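Local coordinates for benzoylformate Decarboxylase (Polynucleobacter necessarius, PDB 4K9Q), which probably catalyses the thiamine diphosphate- and magnesium-dependent decarboxylation of benzoylformate to benzaldehyde, as a member of the TPP enzyme family, at residues T178-P182 and V312-F318; A96-T100 and L110-A115. The contacts are given in a common frame with arbitrary orientation. Residues are numbered along the deposited sequence.

Contact 1 of 2, residues T178-P182 and V312-F318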
ATOM      1  N   THR A 178      -5.683  26.210  10.140  1.00 14.94           N
ATOM      2  CA  THR A 178      -6.422  25.043  10.594  1.00 15.39           C
ATOM      3  C   THR A 178      -7.854  25.048  10.066  1.00 17.55           C
ATOM      4  O   THR A 178      -8.674  24.199  10.447  1.00 17.09           O
ATOM      5  CB  THR A 178      -6.477  25.003  12.114  1.00 18.60           C
ATOM      6  OG1 THR A 178      -7.185  26.158  12.591  1.00 16.70           O
ATOM      7  CG2 THR A 178      -5.060  24.993  12.682  1.00 18.38           C
ATOM      8  N   ARG A 179      -8.139  26.005   9.187  1.00 13.32           N
ATOM      9  CA  ARG A 179      -9.467  26.171   8.611  1.00 15.63           C
ATOM     10  C   ARG A 179      -9.336  26.632   7.177  1.00 15.87           C
ATOM     11  O   ARG A 179      -8.405  27.376   6.836  1.00 15.68           O
ATOM     12  CB  ARG A 179     -10.267  27.260   9.341  1.00 18.61           C
ATOM     13  CG  ARG A 179     -10.509  27.032  10.811  1.00 19.06           C
ATOM     14  CD  ARG A 179     -11.614  27.949  11.313  1.00 19.18           C
ATOM     15  NE  ARG A 179     -11.291  29.373  11.181  1.00 16.21           N
ATOM     16  CZ  ARG A 179     -12.080  30.346  11.631  1.00 18.12           C
ATOM     17  NH1 ARG A 179     -11.736  31.624  11.483  1.00 20.19           N
ATOM     18  NH2 ARG A 179     -13.217  30.038  12.246  1.00 18.31           N
ATOM     19  N   GLN A 180     -10.290  26.212   6.350  1.00 14.47           N
ATOM     20  CA  GLN A 180     -10.460  26.780   5.022  1.00 14.81           C
ATOM     21  C   GLN A 180     -11.911  27.162   4.825  1.00 15.49           C
ATOM     22  O   GLN A 180     -12.822  26.468   5.310  1.00 17.07           O
ATOM     23  CB  GLN A 180     -10.051  25.792   3.945  1.00 16.56           C
ATOM     24  CG  GLN A 180      -8.566  25.608   3.837  1.00 17.85           C
ATOM     25  CD  GLN A 180      -8.187  25.050   2.504  0.68 16.11           C
ATOM     26  OE1 GLN A 180      -7.916  23.860   2.377  0.74 15.90           O
ATOM     27  NE2 GLN A 180      -8.186  25.905   1.482  1.00 18.86           N
ATOM     28  N   GLY A 181     -12.117  28.273   4.129  1.00 17.40           N
ATOM     29  CA  GLY A 181     -13.444  28.794   3.878  1.00 18.03           C
ATOM     30  C   GLY A 181     -14.022  28.337   2.555  1.00 15.27           C
ATOM     31  O   GLY A 181     -13.380  27.626   1.784  1.00 16.70           O
ATOM     32  N   PRO A 182     -15.269  28.734   2.294  1.00 14.45           N
ATOM     33  CA  PRO A 182     -16.024  28.292   1.126  1.00 12.35           C
ATOM     34  C   PRO A 182     -15.707  29.146  -0.091  1.00 15.85           C
ATOM     35  O   PRO A 182     -15.303  30.294   0.058  1.00 18.88           O
ATOM     36  CB  PRO A 182     -17.469  28.549   1.548  1.00 14.09           C
ATOM     37  CG  PRO A 182     -17.373  29.761   2.428  1.00 16.95           C
ATOM     38  CD  PRO A 182     -16.050  29.638   3.155  1.00 14.79           C
ATOM     39  N   VAL A 312     -16.948  22.394  -0.164  1.00 12.12           N
ATOM     40  CA  VAL A 312     -16.060  22.108   0.962  1.00 11.42           C
ATOM     41  C   VAL A 312     -15.785  23.390   1.735  1.00 13.59           C
ATOM     42  O   VAL A 312     -15.371  24.405   1.153  1.00 13.41           O
ATOM     43  CB  VAL A 312     -14.726  21.473   0.503  1.00 14.05           C
ATOM     44  CG1 VAL A 312     -13.928  20.968   1.710  1.00 14.44           C
ATOM     45  CG2 VAL A 312     -14.980  20.340  -0.475  1.00 12.63           C
ATOM     46  N   SER A 313     -16.018  23.348   3.043  1.00 12.09           N
ATOM     47  CA  SER A 313     -15.805  24.506   3.898  1.00 12.76           C
ATOM     48  C   SER A 313     -15.856  24.128   5.367  1.00 13.18           C
ATOM     49  O   SER A 313     -16.617  23.243   5.767  1.00 13.34           O
ATOM     50  CB  SER A 313     -16.884  25.564   3.642  1.00 14.32           C
ATOM     51  OG  SER A 313     -16.700  26.687   4.476  1.00 14.19           O
ATOM     52  N   ASP A 314     -15.058  24.825   6.165  1.00 14.22           N
ATOM     53  CA  ASP A 314     -15.263  24.852   7.606  1.00 12.41           C
ATOM     54  C   ASP A 314     -16.715  25.248   7.876  1.00 14.45           C
ATOM     55  O   ASP A 314     -17.249  26.158   7.234  1.00 14.31           O
ATOM     56  CB  ASP A 314     -14.328  25.879   8.245  1.00 13.33           C
ATOM     57  CG  ASP A 314     -14.458  25.931   9.748  1.00 17.47           C
ATOM     58  OD1 ASP A 314     -13.784  25.123  10.426  1.00 16.78           O
ATOM     59  OD2 ASP A 314     -15.220  26.786  10.256  1.00 15.03           O
ATOM     60  N   SER A 315     -17.367  24.572   8.815  1.00 13.31           N
ATOM     61  CA  SER A 315     -18.771  24.851   9.085  1.00 14.41           C
ATOM     62  C   SER A 315     -19.002  26.276   9.577  1.00 13.46           C
ATOM     63  O   SER A 315     -19.959  26.937   9.172  1.00 15.45           O
ATOM     64  CB  SER A 315     -19.323  23.870  10.122  1.00 16.22           C
ATOM     65  OG  SER A 315     -19.756  22.681   9.487  1.00 17.08           O
ATOM     66  N   LYS A 316     -18.135  26.739  10.468  1.00 14.31           N
ATOM     67  CA  LYS A 316     -18.295  28.078  11.022  1.00 15.84           C
ATOM     68  C   LYS A 316     -18.167  29.131   9.922  1.00 14.02           C
ATOM     69  O   LYS A 316     -19.007  30.032   9.809  1.00 16.02           O
ATOM     70  CB  LYS A 316     -17.290  28.338  12.146  1.00 15.33           C
ATOM     71  CG  LYS A 316     -17.639  29.568  12.968  1.00 18.06           C
ATOM     72  CD  LYS A 316     -16.719  29.745  14.154  1.00 18.68           C
ATOM     73  CE  LYS A 316     -17.136  30.970  14.957  1.00 29.43           C
ATOM     74  NZ  LYS A 316     -16.160  31.294  16.026  1.00 38.23           N
ATOM     75  N   LEU A 317     -17.124  29.009   9.110  1.00 13.77           N
ATOM     76  CA  LEU A 317     -16.901  29.964   8.032  1.00 16.11           C
ATOM     77  C   LEU A 317     -18.085  29.980   7.063  1.00 17.15           C
ATOM     78  O   LEU A 317     -18.523  31.049   6.634  1.00 16.21           O
ATOM     79  CB  LEU A 317     -15.603  29.658   7.298  1.00 13.81           C
ATOM     80  CG  LEU A 317     -14.378  29.855   8.191  1.00 14.60           C
ATOM     81  CD1 LEU A 317     -13.103  29.652   7.405  1.00 13.61           C
ATOM     82  CD2 LEU A 317     -14.397  31.238   8.805  1.00 14.38           C
ATOM     83  N   PHE A 318     -18.622  28.807   6.734  1.00 13.50           N
ATOM     84  CA  PHE A 318     -19.792  28.773   5.860  1.00 15.71           C
ATOM     85  C   PHE A 318     -21.016  29.429   6.489  1.00 14.80           C
ATOM     86  O   PHE A 318     -21.688  30.228   5.851  1.00 15.09           O
ATOM     87  CB  PHE A 318     -20.180  27.361   5.434  1.00 16.27           C
ATOM     88  CG  PHE A 318     -21.469  27.329   4.666  1.00 14.95           C
ATOM     89  CD1 PHE A 318     -21.485  27.622   3.305  1.00 14.74           C
ATOM     90  CD2 PHE A 318     -22.670  27.080   5.313  1.00 16.13           C
ATOM     91  CE1 PHE A 318     -22.683  27.623   2.597  1.00 15.34           C
ATOM     92  CE2 PHE A 318     -23.862  27.085   4.618  1.00 17.37           C
ATOM     93  CZ  PHE A 318     -23.869  27.355   3.259  1.00 16.45           C
TER
HETATM   94  O   HOH W   1     -13.871  27.429  13.309  1.00 23.15           O

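Contact 2 of 2, residues A96-T100 and L110-A115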
ATOM      1  N   ALA A  96       5.606   5.690  17.181  1.00 11.48           N
ATOM      2  CA  ALA A  96       6.024   4.387  17.678  1.00 11.76           C
ATOM      3  C   ALA A  96       7.531   4.256  17.541  1.00 11.58           C
ATOM      4  O   ALA A  96       8.094   4.613  16.507  1.00 11.48           O
ATOM      5  CB  ALA A  96       5.337   3.270  16.914  1.00 11.43           C
ATOM      6  N   GLY A  97       8.187   3.743  18.575  1.00 10.63           N
ATOM      7  CA  GLY A  97       9.599   3.440  18.462  1.00  9.28           C
ATOM      8  C   GLY A  97       9.811   2.378  17.403  1.00 14.50           C
ATOM      9  O   GLY A  97       8.910   1.596  17.083  1.00 13.93           O
ATOM     10  N   GLN A  98      11.011   2.367  16.851  1.00  8.52           N
ATOM     11  CA  GLN A  98      11.429   1.420  15.834  1.00 10.00           C
ATOM     12  C   GLN A  98      12.780   0.865  16.278  1.00 12.30           C
ATOM     13  O   GLN A  98      13.488   1.508  17.075  1.00 12.83           O
ATOM     14  CB  GLN A  98      11.562   2.155  14.496  1.00 11.85           C
ATOM     15  CG  GLN A  98      12.206   1.371  13.336  1.00 12.15           C
ATOM     16  CD  GLN A  98      11.384   0.154  12.913  1.00 10.70           C
ATOM     17  OE1 GLN A  98      11.318  -0.839  13.644  1.00 11.00           O
ATOM     18  NE2 GLN A  98      10.759   0.225  11.731  1.00 10.47           N
ATOM     19  N   GLN A  99      13.134  -0.326  15.796  1.00 10.82           N
ATOM     20  CA  GLN A  99      14.439  -0.910  16.104  1.00 11.25           C
ATOM     21  C   GLN A  99      15.558   0.028  15.660  1.00 11.40           C
ATOM     22  O   GLN A  99      15.366   0.870  14.787  1.00 12.82           O
ATOM     23  CB  GLN A  99      14.595  -2.299  15.472  1.00 11.24           C
ATOM     24  CG  GLN A  99      14.303  -3.452  16.443  1.00 12.52           C
ATOM     25  CD  GLN A  99      15.419  -3.649  17.478  1.00 13.33           C
ATOM     26  OE1 GLN A  99      16.259  -2.767  17.699  1.00 12.34           O
ATOM     27  NE2 GLN A  99      15.427  -4.814  18.120  1.00 13.39           N
ATOM     28  N   THR A 100      16.724  -0.125  16.274  1.00 11.78           N
ATOM     29  CA  THR A 100      17.855   0.732  15.971  1.00 12.06           C
ATOM     30  C   THR A 100      18.310   0.613  14.509  1.00 12.70           C
ATOM     31  O   THR A 100      18.342  -0.486  13.941  1.00 11.57           O
ATOM     32  CB  THR A 100      19.038   0.432  16.910  1.00 13.33           C
ATOM     33  OG1 THR A 100      20.196   1.108  16.422  1.00 13.52           O
ATOM     34  CG2 THR A 100      19.316  -1.064  16.955  1.00 13.42           C
ATOM     35  N   LEU A 110      11.033  -7.308  17.011  1.00 12.81           N
ATOM     36  CA  LEU A 110      10.327  -6.054  17.286  1.00 14.64           C
ATOM     37  C   LEU A 110      10.667  -4.927  16.302  1.00 14.18           C
ATOM     38  O   LEU A 110      10.488  -3.744  16.588  1.00 14.13           O
ATOM     39  CB  LEU A 110      10.478  -5.642  18.758  1.00 19.45           C
ATOM     40  CG  LEU A 110       9.655  -6.556  19.691  1.00 17.12           C
ATOM     41  CD1 LEU A 110      10.196  -6.586  21.105  1.00 20.90           C
ATOM     42  CD2 LEU A 110       8.175  -6.170  19.689  1.00 20.61           C
ATOM     43  N   THR A 111      11.137  -5.312  15.121  1.00 11.63           N
ATOM     44  CA  THR A 111      11.190  -4.381  14.008  1.00 12.79           C
ATOM     45  C   THR A 111       9.777  -4.135  13.493  1.00 12.59           C
ATOM     46  O   THR A 111       8.995  -5.070  13.297  1.00 11.23           O
ATOM     47  CB  THR A 111      12.042  -4.920  12.852  1.00 10.12           C
ATOM     48  OG1 THR A 111      13.388  -5.073  13.295  1.00 11.54           O
ATOM     49  CG2 THR A 111      12.014  -3.957  11.677  1.00 11.06           C
ATOM     50  N   ASN A 112       9.447  -2.871  13.282  1.00 10.05           N
ATOM     51  CA  ASN A 112       8.170  -2.547  12.690  1.00  9.05           C
ATOM     52  C   ASN A 112       8.369  -2.577  11.178  1.00 10.14           C
ATOM     53  O   ASN A 112       8.725  -1.568  10.565  1.00 13.32           O
ATOM     54  CB  ASN A 112       7.698  -1.178  13.175  1.00 11.25           C
ATOM     55  CG  ASN A 112       6.234  -0.943  12.902  1.00 11.62           C
ATOM     56  OD1 ASN A 112       5.557  -1.793  12.308  1.00 12.77           O
ATOM     57  ND2 ASN A 112       5.725   0.206  13.348  1.00 12.63           N
ATOM     58  N   ILE A 113       8.172  -3.755  10.590  1.00  9.48           N
ATOM     59  CA  ILE A 113       8.528  -3.985   9.189  1.00 10.59           C
ATOM     60  C   ILE A 113       7.576  -3.230   8.262  1.00 11.09           C
ATOM     61  O   ILE A 113       6.364  -3.298   8.447  1.00 12.48           O
ATOM     62  CB  ILE A 113       8.546  -5.494   8.879  1.00 13.76           C
ATOM     63  CG1 ILE A 113       9.591  -6.196   9.755  1.00 12.07           C
ATOM     64  CG2 ILE A 113       8.816  -5.741   7.395  1.00 15.16           C
ATOM     65  CD1 ILE A 113       9.481  -7.711   9.789  1.00 14.15           C
ATOM     66  N   GLU A 114       8.124  -2.507   7.278  1.00 12.67           N
ATOM     67  CA  GLU A 114       7.314  -1.619   6.440  1.00 12.67           C
ATOM     68  C   GLU A 114       6.384  -0.772   7.304  1.00 12.61           C
ATOM     69  O   GLU A 114       5.175  -0.696   7.056  1.00 14.54           O
ATOM     70  CB  GLU A 114       6.482  -2.401   5.414  1.00 16.85           C
ATOM     71  CG  GLU A 114       7.280  -3.034   4.308  1.00 22.65           C
ATOM     72  CD  GLU A 114       6.557  -3.018   2.955  0.80 21.23           C
ATOM     73  OE1 GLU A 114       5.300  -3.011   2.910  1.00 22.92           O
ATOM     74  OE2 GLU A 114       7.262  -3.011   1.921  0.80 21.47           O
ATOM     75  N   ALA A 115       6.959  -0.119   8.309  1.00 12.20           N
ATOM     76  CA  ALA A 115       6.178   0.634   9.280  1.00 14.76           C
ATOM     77  C   ALA A 115       5.202   1.614   8.647  1.00 14.50           C
ATOM     78  O   ALA A 115       4.083   1.766   9.128  1.00 14.51           O
ATOM     79  CB  ALA A 115       7.095   1.356  10.259  1.00 13.85           C
TER
HETATM   80  O   HOH W   2       7.589   2.021  14.403  1.00 10.96           O

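Contact 1 of 2, residues T178-P182 and V312-F318
Buried packing joins 178-182 to the start of helix 315-323, after strand 309-312, outermost in this chain's sheet; Gly-181 pairs antiparallel with a strand of the second subunit. One backbone hydrogen bond fixes the contact: Asp-314 N donates to Gln-180 O at 2.9 Å. Asp-314 is also the N-cap, a role suited to its short carboxylate: OD2 accepts from Leu-317 N at 3.1 Å, and Gln-149 binds OD1. Leu-317 CD1 lies 3.6 Å from Gly-181 CA; a CB on Gly-181 would point away from the helix and crowd Pro-182 CD. Apolar Pro-182 sets CD 4.2 Å from Leu-317 CB and CB 4.5 Å from Phe-318 CD1. Leu-317 CD2 covers one face of the Arg-179 guanidinium, whose NH1 forms salt bridges with Asp-183 and Asp-185 of the second subunit. Arg-179 NH2, 4.3 Å from Asp-314 OD2, is too far for a salt bridge but shares a water, weakly bound to OD2. Main chain and apolar packing thus make the join; the arginine's salt bridges reach the second subunit.

Contact 2 of 2, residues A96-T100 and L110-A115
A single glutamine side chain does the work of a neighbouring strand here: the carboxamide of Gln-98 binds both the N-H and the C=O of Asn-112. Asn-112 N donates to Gln-98 OE1 at 2.8 Å, and Gln-98 NE2 donates to Asn-112 O at 3.0 Å, both nearly straight. Glutamine suits the place because its amide carries a donor and an acceptor side by side, matching the two backbone groups of one residue, and because its chain is long enough to span the 6.0 Å between Gln-98 CA and Asn-112 CA. Gln-98 OE1 also accepts from Gln-99 N at 2.9 Å, which holds the chain as it leaves strand 93-98, and NE2 has a further partner in Glu-128.

Asn-112 is the centre of an inverse gamma turn. Its own amide reaches back through a water, which accepts from Asn-112 ND2 at 2.8 Å and donates to Gly-97 O at 3.0 Å. The aliphatic part of Gln-99 rests on the loop, CG lying 3.8 Å from Leu-110 O and 3.7 Å from Thr-111 OG1, which is hydrogen-bonded to Pro-108 O. Small Ala-115 fits close to the glutamine amide, its CB 4.1 Å from Gln-98 NE2. Gln-99 also bonds Tyr-278 O of the third subunit, while Leu-110 packs on Ser-397 of that subunit. The loop is thus pinned to the C-terminal end of a central strand in a parallel alpha/beta sheet, the end where cofactor sites of such folds commonly lie, here in the N-terminal domain of a TPP enzyme.

The two contacts serve different domains: contact 2 belongs to the N-terminal TPP binding domain, and contact 1 joins 178-182 to the first turn of helix 315-323 in the central domain. They follow one another along the chain, with centres 38 Å apart and nearest atoms about 23 Å apart, so neither touches the other. Both lie away from the annotated sites, yet in contact 2 the side chain of Leu-110 comes within about 5 Å of a bound thiamine diphosphate. The magnesium of this chain is held by Asp-429, Asn-456 and Glu-458 of the C-terminal domain. Both contacts also meet other chains, contact 1 the second subunit and contact 2 the third and fourth, tying each domain into the tetramer.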